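Local atomic coordinates of Yop proteins translocation protein H (Yersinia pestis, PDB entry 1Z21), a protein that may regulate assembly of the type III secretion injectisome in the plague bacterium by controlling secretion or polymerisation of the needle subunit YscF. Residues A[33-38]-A[78-83]; A[48-53]-A[93-98]; A[12-17]-A[29-34]. All blocks are in the same frame, centred on the assembly; numbering follows the deposited sequence.

How the interactions relate
Three contacts within one small all-helical core domain illustrate how chemistry follows position. Interaction 1, whose centre lies about 5 Å from that of the chain, and interaction 3, about 11 Å from it, are both partly buried and both use helix 25-43, which meets helix 71-82 in the first and helix 6-19 in the last. They join directly, since Glu29 of interaction 3 forms a salt bridge with Arg36 of interaction 1. Interaction 2 is a surface contact about 15 Å out, touching interaction 1 through Leu81 and Ser97. Hydrogen bonds from an arginine to backbone carbonyls mark interaction 1, a methyl over a tyrosine face interaction 2, and purely apolar interlocking interaction 3.

Interaction 1. Residues A[33-38]-A[78-83]; sequences TPVREA and LQVLEG
Arg36 reaches from helix 25-43 to the C-terminal end of helix 71-82 and uses the edge of its guanidinium to take hold of two consecutive backbone carbonyls. The NE bond is nearly straight: NE lies 3.2 Å from Val80 O with an N-H...O angle of 174°, on a lone pair in the carbonyl plane. That oxygen also accepts from Gly83 N, so two donors grip it. The second bond, from Arg36 NH2 to Gln79 O at 3.0 Å, is more bent and comes from above the carbonyl plane, although the oxygen stays close to the guanidinium plane. Gly83 CA sits over one face of the group, 3.5 Å from Arg36 NE, where the absence of a side chain permits the close approach.

The more buried side is apolar. CG of Arg36, anti to the backbone N (chi1 -174°), passes 4.1 Å from Val80 CG1, the two side chains sliding past each other in opposite directions. Behind them Val35 CG1 and Val80 CG2 meet more loosely at 4.4 Å; Val35 also packs on Leu63 and Phe66, and Val80 on Ile100. The other side holds the exposed Gly83. Away from it, Glu29 OE1 makes a salt bridge with Arg36 NH2 and accepts from Gln79 NE2, which probably helps fix the direction of the guanidinium.

Positive charge beside carbonyls at a helix C-terminus should be favourable to the helix dipole. With axes 9.4 Å apart and crossing at -70°, this is a helix-helix crossing of the five-helix YopR core domain, in which an arginine hydrogen-bonds to carbonyls of the last turn of helix 71-82.

Interaction 2. Residues A[48-53]-A[93-98]; sequences GSVVPA and LPYLSE
Val50 sets one methyl, CG1, over the face of the Tyr95 ring, a CH-pi contact that joins the loop leading into helix 52-66 to the first turn of helix 94-107 in the five-helix YopR core domain. CG1 stands 3.9 Å from the ring centroid and only 2° off the ring normal, practically over the centre of the face. The same methyl also lies 3.5 Å from the backbone O of Tyr95, so it touches both ring and main chain of that residue. CG1 is anti to the carbonyl carbon of Val50 (chi1 -59°), a rotation that puts it over the ring while CG2 meets Glu98 CG.

Glu98, one turn further along the helix, presents its aliphatic part to this valine. The two side chains cross at about a right angle, and Glu98 CG contacts both methyls, at 3.9 Å from Val50 CG1 and 4.0 Å from Val50 CG2. Leu99 and Lys102 of the same helix also touch Val50.

The loop backbone follows the outline of the tyrosine ring. Gly48 O meets the ring edge, near its plane, 3.2 Å from Tyr95 CD1, whereas Ser49 O approaches obliquely, 3.4 Å from Tyr95 CE1. His46 adds an edge-to-face ring contact, and Phe43 of helix 25-43 packs against the same tyrosine.

At the far end of the ring, the hydroxyl is hydrogen-bonded to Asp55 OD2, which also accepts from the backbone N-H of Val51. This aspartate thus ties tyrosine to loop just where Val51 occupies the N-cap position of helix 52-66, with Val51 CG2 4.2 Å from Tyr95 OH.

Interaction 3. Residues A[12-17]-A[29-34]; sequences VLWQQY and EVLATP
Leu31 presses both its methyls over one face of the Trp14 indole, a CH-pi contact within the helical hairpin formed by helix 6-19 and helix 25-43 of the YopR core domain. CD1 lies 3.6 Å from the centroid of the six-membered ring and 13° off its normal, while CD2 comes over the pyrrole side, toward NE1. Leu31 CG, anti to the carbonyl carbon (chi1 -83°), is carried toward the first helix, and the side chain crosses the indole obliquely.

The leucine also meets Leu13, the two sliding past each other in opposite directions, with Leu13 CB 3.6 Å from Leu31 CD2. Leu31 therefore enters as a wedge between neighbouring side chains of the first helix, and Tyr17 CB borders it one turn on from Leu13. Nearer the surface, the side chains of Leu13 and Val30 cross at about a right angle, both Leu13 methyls touching Val30 CG1.

The helix segments run roughly antiparallel, at 142°, with axes 10.2 Å apart. Ile76 of helix 71-82 packs on both Trp14 and Leu31, and Asp67 accepts from the indole N-H, a bond that probably helps hold the ring in place. Over the ring at that nitrogen, Leu31 CD2 lies 3.5 Å from Trp14 NE1.

Interaction 1. Residues A[33-38]-A[78-83]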
loop_
_atom_site.group_PDB
_atom_site.type_symbol
_atom_site.label_atom_id
_atom_site.label_comp_id
_atom_site.label_asym_id
_atom_site.label_seq_id
_atom_site.Cartn_x
_atom_site.Cartn_y
_atom_site.Cartn_z
ATOM N N THR A 33 3.905 4.243 -5.324
ATOM C CA THR A 33 3.780 5.691 -5.402
ATOM C C THR A 33 2.330 6.169 -5.436
ATOM O O THR A 33 1.950 6.911 -4.543
ATOM C CB THR A 33 4.612 6.255 -6.586
ATOM O OG1 THR A 33 6.000 6.152 -6.262
ATOM C CG2 THR A 33 4.364 7.751 -6.770
ATOM N N PRO A 34 1.515 5.762 -6.418
ATOM C CA PRO A 34 0.125 6.225 -6.463
ATOM C C PRO A 34 -0.693 5.758 -5.252
ATOM O O PRO A 34 -1.648 6.439 -4.876
ATOM C CB PRO A 34 -0.418 5.607 -7.759
ATOM C CG PRO A 34 0.455 4.445 -8.023
ATOM C CD PRO A 34 1.804 4.854 -7.540
ATOM N N VAL A 35 -0.315 4.631 -4.649
ATOM C CA VAL A 35 -1.067 4.105 -3.517
ATOM C C VAL A 35 -0.820 4.966 -2.297
ATOM O O VAL A 35 -1.761 5.315 -1.589
ATOM C CB VAL A 35 -0.713 2.643 -3.218
ATOM C CG1 VAL A 35 -1.635 2.086 -2.143
ATOM C CG2 VAL A 35 -0.807 1.809 -4.503
ATOM N N ARG A 36 0.446 5.299 -2.059
ATOM C CA ARG A 36 0.825 6.212 -0.996
ATOM C C ARG A 36 0.117 7.550 -1.178
ATOM O O ARG A 36 -0.454 8.082 -0.232
ATOM C CB ARG A 36 2.339 6.412 -0.965
ATOM C CG ARG A 36 2.817 7.257 0.215
ATOM C CD ARG A 36 4.289 7.555 0.212
ATOM N NE ARG A 36 5.110 6.341 0.235
ATOM C CZ ARG A 36 5.904 5.934 -0.755
ATOM N NH1 ARG A 36 5.998 6.618 -1.892
ATOM N NH2 ARG A 36 6.604 4.822 -0.605
ATOM N N GLU A 37 0.150 8.101 -2.389
ATOM C CA GLU A 37 -0.536 9.375 -2.666
ATOM C C GLU A 37 -2.023 9.309 -2.308
ATOM O O GLU A 37 -2.559 10.227 -1.680
ATOM C CB GLU A 37 -0.345 9.793 -4.129
ATOM C CG GLU A 37 1.092 10.219 -4.411
ATOM C CD GLU A 37 1.425 10.416 -5.883
ATOM O OE1 GLU A 37 0.691 9.924 -6.775
ATOM O OE2 GLU A 37 2.461 11.065 -6.142
ATOM N N ALA A 38 -2.686 8.221 -2.685
ATOM C CA ALA A 38 -4.114 8.073 -2.415
ATOM C C ALA A 38 -4.383 7.920 -0.912
ATOM O O ALA A 38 -5.376 8.433 -0.395
ATOM C CB ALA A 38 -4.665 6.896 -3.180
ATOM N N LEU A 78 4.060 -2.302 3.026
ATOM C CA LEU A 78 5.410 -2.163 3.559
ATOM C C LEU A 78 6.165 -1.064 2.810
ATOM O O LEU A 78 6.818 -0.233 3.425
ATOM C CB LEU A 78 6.153 -3.502 3.506
ATOM C CG LEU A 78 5.609 -4.501 4.539
ATOM C CD1 LEU A 78 6.087 -5.913 4.297
ATOM C CD2 LEU A 78 5.972 -4.075 5.933
ATOM N N GLN A 79 6.027 -1.019 1.493
ATOM C CA GLN A 79 6.730 0.008 0.724
ATOM C C GLN A 79 6.161 1.409 0.963
ATOM O O GLN A 79 6.906 2.365 1.057
ATOM C CB GLN A 79 6.759 -0.344 -0.764
ATOM C CG GLN A 79 7.622 0.622 -1.605
ATOM C CD GLN A 79 9.097 0.595 -1.225
ATOM O OE1 GLN A 79 9.624 -0.451 -0.818
ATOM N NE2 GLN A 79 9.773 1.739 -1.370
ATOM N N VAL A 80 4.846 1.528 1.092
ATOM C CA VAL A 80 4.221 2.792 1.461
ATOM C C VAL A 80 4.849 3.335 2.760
ATOM O O VAL A 80 5.206 4.514 2.847
ATOM C CB VAL A 80 2.675 2.650 1.606
ATOM C CG1 VAL A 80 2.067 3.858 2.295
ATOM C CG2 VAL A 80 2.018 2.458 0.245
ATOM N N LEU A 81 4.976 2.474 3.766
ATOM C CA LEU A 81 5.575 2.873 5.042
ATOM C C LEU A 81 6.975 3.464 4.865
ATOM O O LEU A 81 7.325 4.422 5.547
ATOM C CB LEU A 81 5.642 1.689 6.012
ATOM C CG LEU A 81 4.393 1.416 6.854
ATOM C CD1 LEU A 81 4.518 0.076 7.516
ATOM C CD2 LEU A 81 4.174 2.493 7.907
ATOM N N GLU A 82 7.778 2.886 3.970
ATOM C CA GLU A 82 9.133 3.395 3.715
ATOM C C GLU A 82 9.179 4.866 3.282
ATOM O O GLU A 82 10.167 5.554 3.541
ATOM C CB GLU A 82 9.861 2.550 2.662
ATOM C CG GLU A 82 10.360 1.200 3.134
ATOM C CD GLU A 82 11.417 1.290 4.232
ATOM O OE1 GLU A 82 11.760 2.407 4.659
ATOM O OE2 GLU A 82 11.907 0.237 4.669
ATOM N N GLY A 83 8.129 5.328 2.602
ATOM C CA GLY A 83 8.026 6.707 2.158
ATOM C C GLY A 83 7.222 7.644 3.048
ATOM O O GLY A 83 6.957 8.774 2.657
#

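Interaction 2. Residues A[48-53]-A[93-98]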
loop_
_atom_site.group_PDB
_atom_site.type_symbol
_atom_site.label_atom_id
_atom_site.label_comp_id
_atom_site.label_asym_id
_atom_site.label_seq_id
_atom_site.Cartn_x
_atom_site.Cartn_y
_atom_site.Cartn_z
ATOM N N GLY A 48 -4.073 11.804 16.129
ATOM C CA GLY A 48 -4.732 11.074 17.197
ATOM C C GLY A 48 -4.926 9.604 16.848
ATOM O O GLY A 48 -4.162 9.048 16.069
ATOM N N SER A 49 -5.956 8.981 17.419
ATOM C CA SER A 49 -6.063 7.523 17.441
ATOM C C SER A 49 -6.817 6.970 16.253
ATOM O O SER A 49 -7.848 7.507 15.842
ATOM C CB SER A 49 -6.759 7.063 18.726
ATOM O OG SER A 49 -6.123 7.617 19.859
ATOM N N VAL A 50 -6.308 5.867 15.721
ATOM C CA VAL A 50 -6.955 5.171 14.631
ATOM C C VAL A 50 -8.271 4.566 15.088
ATOM O O VAL A 50 -8.473 4.302 16.273
ATOM C CB VAL A 50 -6.063 4.075 14.017
ATOM C CG1 VAL A 50 -4.764 4.688 13.483
ATOM C CG2 VAL A 50 -5.786 2.942 15.019
ATOM N N VAL A 51 -9.164 4.367 14.128
ATOM C CA VAL A 51 -10.491 3.835 14.384
ATOM C C VAL A 51 -10.648 2.623 13.478
ATOM O O VAL A 51 -11.136 2.758 12.360
ATOM C CB VAL A 51 -11.590 4.858 14.038
ATOM C CG1 VAL A 51 -12.954 4.349 14.486
ATOM C CG2 VAL A 51 -11.291 6.207 14.646
ATOM N N PRO A 52 -10.209 1.452 13.934
ATOM C CA PRO A 52 -10.138 0.262 13.069
ATOM C C PRO A 52 -11.394 -0.062 12.251
ATOM O O PRO A 52 -11.289 -0.328 11.056
ATOM C CB PRO A 52 -9.851 -0.862 14.061
ATOM C CG PRO A 52 -9.113 -0.209 15.154
ATOM C CD PRO A 52 -9.699 1.169 15.288
ATOM N N ALA A 53 -12.565 -0.042 12.868
ATOM C CA ALA A 53 -13.787 -0.453 12.183
ATOM C C ALA A 53 -14.151 0.455 11.010
ATOM O O ALA A 53 -14.848 0.031 10.096
ATOM C CB ALA A 53 -14.961 -0.557 13.176
ATOM N N LEU A 93 3.674 10.423 9.310
ATOM C CA LEU A 93 2.389 10.381 10.004
ATOM C C LEU A 93 2.170 9.059 10.741
ATOM O O LEU A 93 2.038 8.005 10.108
ATOM C CB LEU A 93 1.259 10.591 9.011
ATOM C CG LEU A 93 -0.150 10.588 9.608
ATOM C CD1 LEU A 93 -0.441 11.944 10.243
ATOM C CD2 LEU A 93 -1.178 10.242 8.562
ATOM N N PRO A 94 2.097 9.109 12.067
ATOM C CA PRO A 94 1.913 7.891 12.857
ATOM C C PRO A 94 0.523 7.290 12.685
ATOM O O PRO A 94 0.357 6.104 12.939
ATOM C CB PRO A 94 2.141 8.357 14.298
ATOM C CG PRO A 94 1.889 9.826 14.292
ATOM C CD PRO A 94 2.163 10.319 12.913
ATOM N N TYR A 95 -0.440 8.096 12.259
ATOM C CA TYR A 95 -1.795 7.625 12.050
ATOM C C TYR A 95 -1.836 6.598 10.935
ATOM O O TYR A 95 -2.322 5.493 11.143
ATOM C CB TYR A 95 -2.723 8.787 11.712
ATOM C CG TYR A 95 -4.189 8.468 11.834
ATOM C CD1 TYR A 95 -4.900 8.845 12.966
ATOM C CD2 TYR A 95 -4.877 7.810 10.810
ATOM C CE1 TYR A 95 -6.247 8.569 13.088
ATOM C CE2 TYR A 95 -6.234 7.532 10.919
ATOM C CZ TYR A 95 -6.911 7.911 12.069
ATOM O OH TYR A 95 -8.250 7.653 12.209
ATOM N N LEU A 96 -1.320 6.962 9.763
ATOM C CA LEU A 96 -1.337 6.058 8.606
ATOM C C LEU A 96 -0.407 4.877 8.855
ATOM O O LEU A 96 -0.713 3.741 8.500
ATOM C CB LEU A 96 -0.955 6.799 7.314
ATOM C CG LEU A 96 -0.923 5.971 6.013
ATOM C CD1 LEU A 96 -2.219 5.195 5.774
ATOM C CD2 LEU A 96 -0.617 6.856 4.802
ATOM N N SER A 97 0.727 5.143 9.486
ATOM C CA SER A 97 1.664 4.091 9.826
ATOM C C SER A 97 1.020 3.050 10.731
ATOM O O SER A 97 1.227 1.855 10.556
ATOM C CB SER A 97 2.900 4.695 10.483
ATOM O OG SER A 97 3.547 5.537 9.557
ATOM N N GLU A 98 0.220 3.511 11.692
ATOM C CA GLU A 98 -0.434 2.615 12.646
ATOM C C GLU A 98 -1.528 1.806 11.960
ATOM O O GLU A 98 -1.672 0.613 12.206
ATOM C CB GLU A 98 -1.024 3.396 13.820
ATOM C CG GLU A 98 -1.829 2.551 14.805
ATOM C CD GLU A 98 -1.026 1.450 15.466
ATOM O OE1 GLU A 98 0.216 1.468 15.381
ATOM O OE2 GLU A 98 -1.643 0.557 16.089
#

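Interaction 3. Residues A[12-17]-A[29-34]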
loop_
_atom_site.group_PDB
_atom_site.type_symbol
_atom_site.label_atom_id
_atom_site.label_comp_id
_atom_site.label_asym_id
_atom_site.label_seq_id
_atom_site.Cartn_x
_atom_site.Cartn_y
_atom_site.Cartn_z
ATOM N N VAL A 12 3.141 -4.788 -15.945
ATOM C CA VAL A 12 4.559 -4.848 -16.335
ATOM C C VAL A 12 5.465 -4.589 -15.123
ATOM O O VAL A 12 6.503 -5.236 -14.956
ATOM C CB VAL A 12 4.911 -3.861 -17.474
ATOM C CG1 VAL A 12 6.415 -3.917 -17.799
ATOM C CG2 VAL A 12 4.079 -4.168 -18.722
ATOM N N LEU A 13 5.064 -3.655 -14.267
ATOM C CA LEU A 13 5.804 -3.363 -13.048
ATOM C C LEU A 13 5.866 -4.595 -12.151
ATOM O O LEU A 13 6.924 -4.942 -11.639
ATOM C CB LEU A 13 5.176 -2.189 -12.288
ATOM C CG LEU A 13 5.530 -0.795 -12.794
ATOM C CD1 LEU A 13 4.535 0.252 -12.316
ATOM C CD2 LEU A 13 6.928 -0.420 -12.367
ATOM N N TRP A 14 4.728 -5.252 -11.951
ATOM C CA TRP A 14 4.692 -6.411 -11.070
ATOM C C TRP A 14 5.533 -7.540 -11.662
ATOM O O TRP A 14 6.198 -8.260 -10.922
ATOM C CB TRP A 14 3.261 -6.865 -10.792
ATOM C CG TRP A 14 2.568 -6.070 -9.712
ATOM C CD1 TRP A 14 1.457 -5.281 -9.857
ATOM C CD2 TRP A 14 2.925 -5.999 -8.326
ATOM N NE1 TRP A 14 1.110 -4.727 -8.650
ATOM C CE2 TRP A 14 1.998 -5.142 -7.695
ATOM C CE3 TRP A 14 3.950 -6.562 -7.550
ATOM C CZ2 TRP A 14 2.049 -4.852 -6.331
ATOM C CZ3 TRP A 14 4.005 -6.269 -6.181
ATOM C CH2 TRP A 14 3.059 -5.418 -5.590
ATOM N N GLN A 15 5.507 -7.675 -12.987
ATOM C CA GLN A 15 6.316 -8.672 -13.689
ATOM C C GLN A 15 7.779 -8.489 -13.359
ATOM O O GLN A 15 8.459 -9.457 -13.009
ATOM C CB GLN A 15 6.125 -8.582 -15.209
ATOM C CG GLN A 15 4.827 -9.188 -15.729
ATOM C CD GLN A 15 4.521 -8.761 -17.158
ATOM O OE1 GLN A 15 5.430 -8.377 -17.906
ATOM N NE2 GLN A 15 3.243 -8.806 -17.536
ATOM N N GLN A 16 8.257 -7.253 -13.466
ATOM C CA GLN A 16 9.656 -6.950 -13.199
ATOM C C GLN A 16 9.981 -7.085 -11.722
ATOM O O GLN A 16 11.073 -7.527 -11.368
ATOM C CB GLN A 16 10.051 -5.554 -13.701
ATOM C CG GLN A 16 10.232 -5.443 -15.206
ATOM C CD GLN A 16 11.235 -6.437 -15.775
ATOM O OE1 GLN A 16 12.412 -6.414 -15.403
ATOM N NE2 GLN A 16 10.767 -7.311 -16.670
ATOM N N TYR A 17 9.042 -6.722 -10.854
ATOM C CA TYR A 17 9.293 -6.847 -9.425
ATOM C C TYR A 17 9.503 -8.313 -9.036
ATOM O O TYR A 17 10.498 -8.640 -8.402
ATOM C CB TYR A 17 8.159 -6.251 -8.592
ATOM C CG TYR A 17 8.340 -6.518 -7.126
ATOM C CD1 TYR A 17 9.315 -5.852 -6.399
ATOM C CD2 TYR A 17 7.560 -7.468 -6.465
ATOM C CE1 TYR A 17 9.503 -6.121 -5.046
ATOM C CE2 TYR A 17 7.750 -7.741 -5.125
ATOM C CZ TYR A 17 8.720 -7.066 -4.429
ATOM O OH TYR A 17 8.900 -7.330 -3.098
ATOM N N GLU A 29 8.832 0.734 -5.301
ATOM C CA GLU A 29 8.548 2.130 -4.970
ATOM C C GLU A 29 7.710 2.801 -6.064
ATOM O O GLU A 29 6.761 3.537 -5.783
ATOM C CB GLU A 29 9.858 2.890 -4.720
ATOM C CG GLU A 29 9.718 4.400 -4.589
ATOM C CD GLU A 29 8.868 4.821 -3.410
ATOM O OE1 GLU A 29 8.655 3.999 -2.486
ATOM O OE2 GLU A 29 8.411 5.976 -3.416
ATOM N N VAL A 30 8.032 2.543 -7.327
ATOM C CA VAL A 30 7.153 3.014 -8.403
ATOM C C VAL A 30 5.712 2.485 -8.221
ATOM O O VAL A 30 4.732 3.245 -8.297
ATOM C CB VAL A 30 7.696 2.625 -9.811
ATOM C CG1 VAL A 30 6.766 3.150 -10.887
ATOM C CG2 VAL A 30 9.090 3.181 -10.021
ATOM N N LEU A 31 5.582 1.186 -7.952
ATOM C CA LEU A 31 4.270 0.575 -7.704
ATOM C C LEU A 31 3.540 1.242 -6.540
ATOM O O LEU A 31 2.327 1.469 -6.605
ATOM C CB LEU A 31 4.427 -0.916 -7.426
ATOM C CG LEU A 31 4.541 -1.808 -8.678
ATOM C CD1 LEU A 31 5.141 -3.186 -8.366
ATOM C CD2 LEU A 31 3.204 -1.971 -9.327
ATOM N N ALA A 32 4.286 1.565 -5.494
ATOM C CA ALA A 32 3.700 2.077 -4.254
ATOM C C ALA A 32 3.345 3.548 -4.340
ATOM O O ALA A 32 2.560 4.035 -3.544
ATOM C CB ALA A 32 4.642 1.852 -3.099
ATOM N N THR A 33 3.905 4.243 -5.324
ATOM C CA THR A 33 3.780 5.691 -5.402
ATOM C C THR A 33 2.330 6.169 -5.436
ATOM O O THR A 33 1.950 6.911 -4.543
ATOM C CB THR A 33 4.612 6.255 -6.586
ATOM O OG1 THR A 33 6.000 6.152 -6.262
ATOM C CG2 THR A 33 4.364 7.751 -6.770
ATOM N N PRO A 34 1.515 5.762 -6.418
ATOM C CA PRO A 34 0.125 6.225 -6.463
ATOM C C PRO A 34 -0.693 5.758 -5.252
ATOM O O PRO A 34 -1.648 6.439 -4.876
ATOM C CB PRO A 34 -0.418 5.607 -7.759
ATOM C CG PRO A 34 0.455 4.445 -8.023
ATOM C CD PRO A 34 1.804 4.854 -7.540
#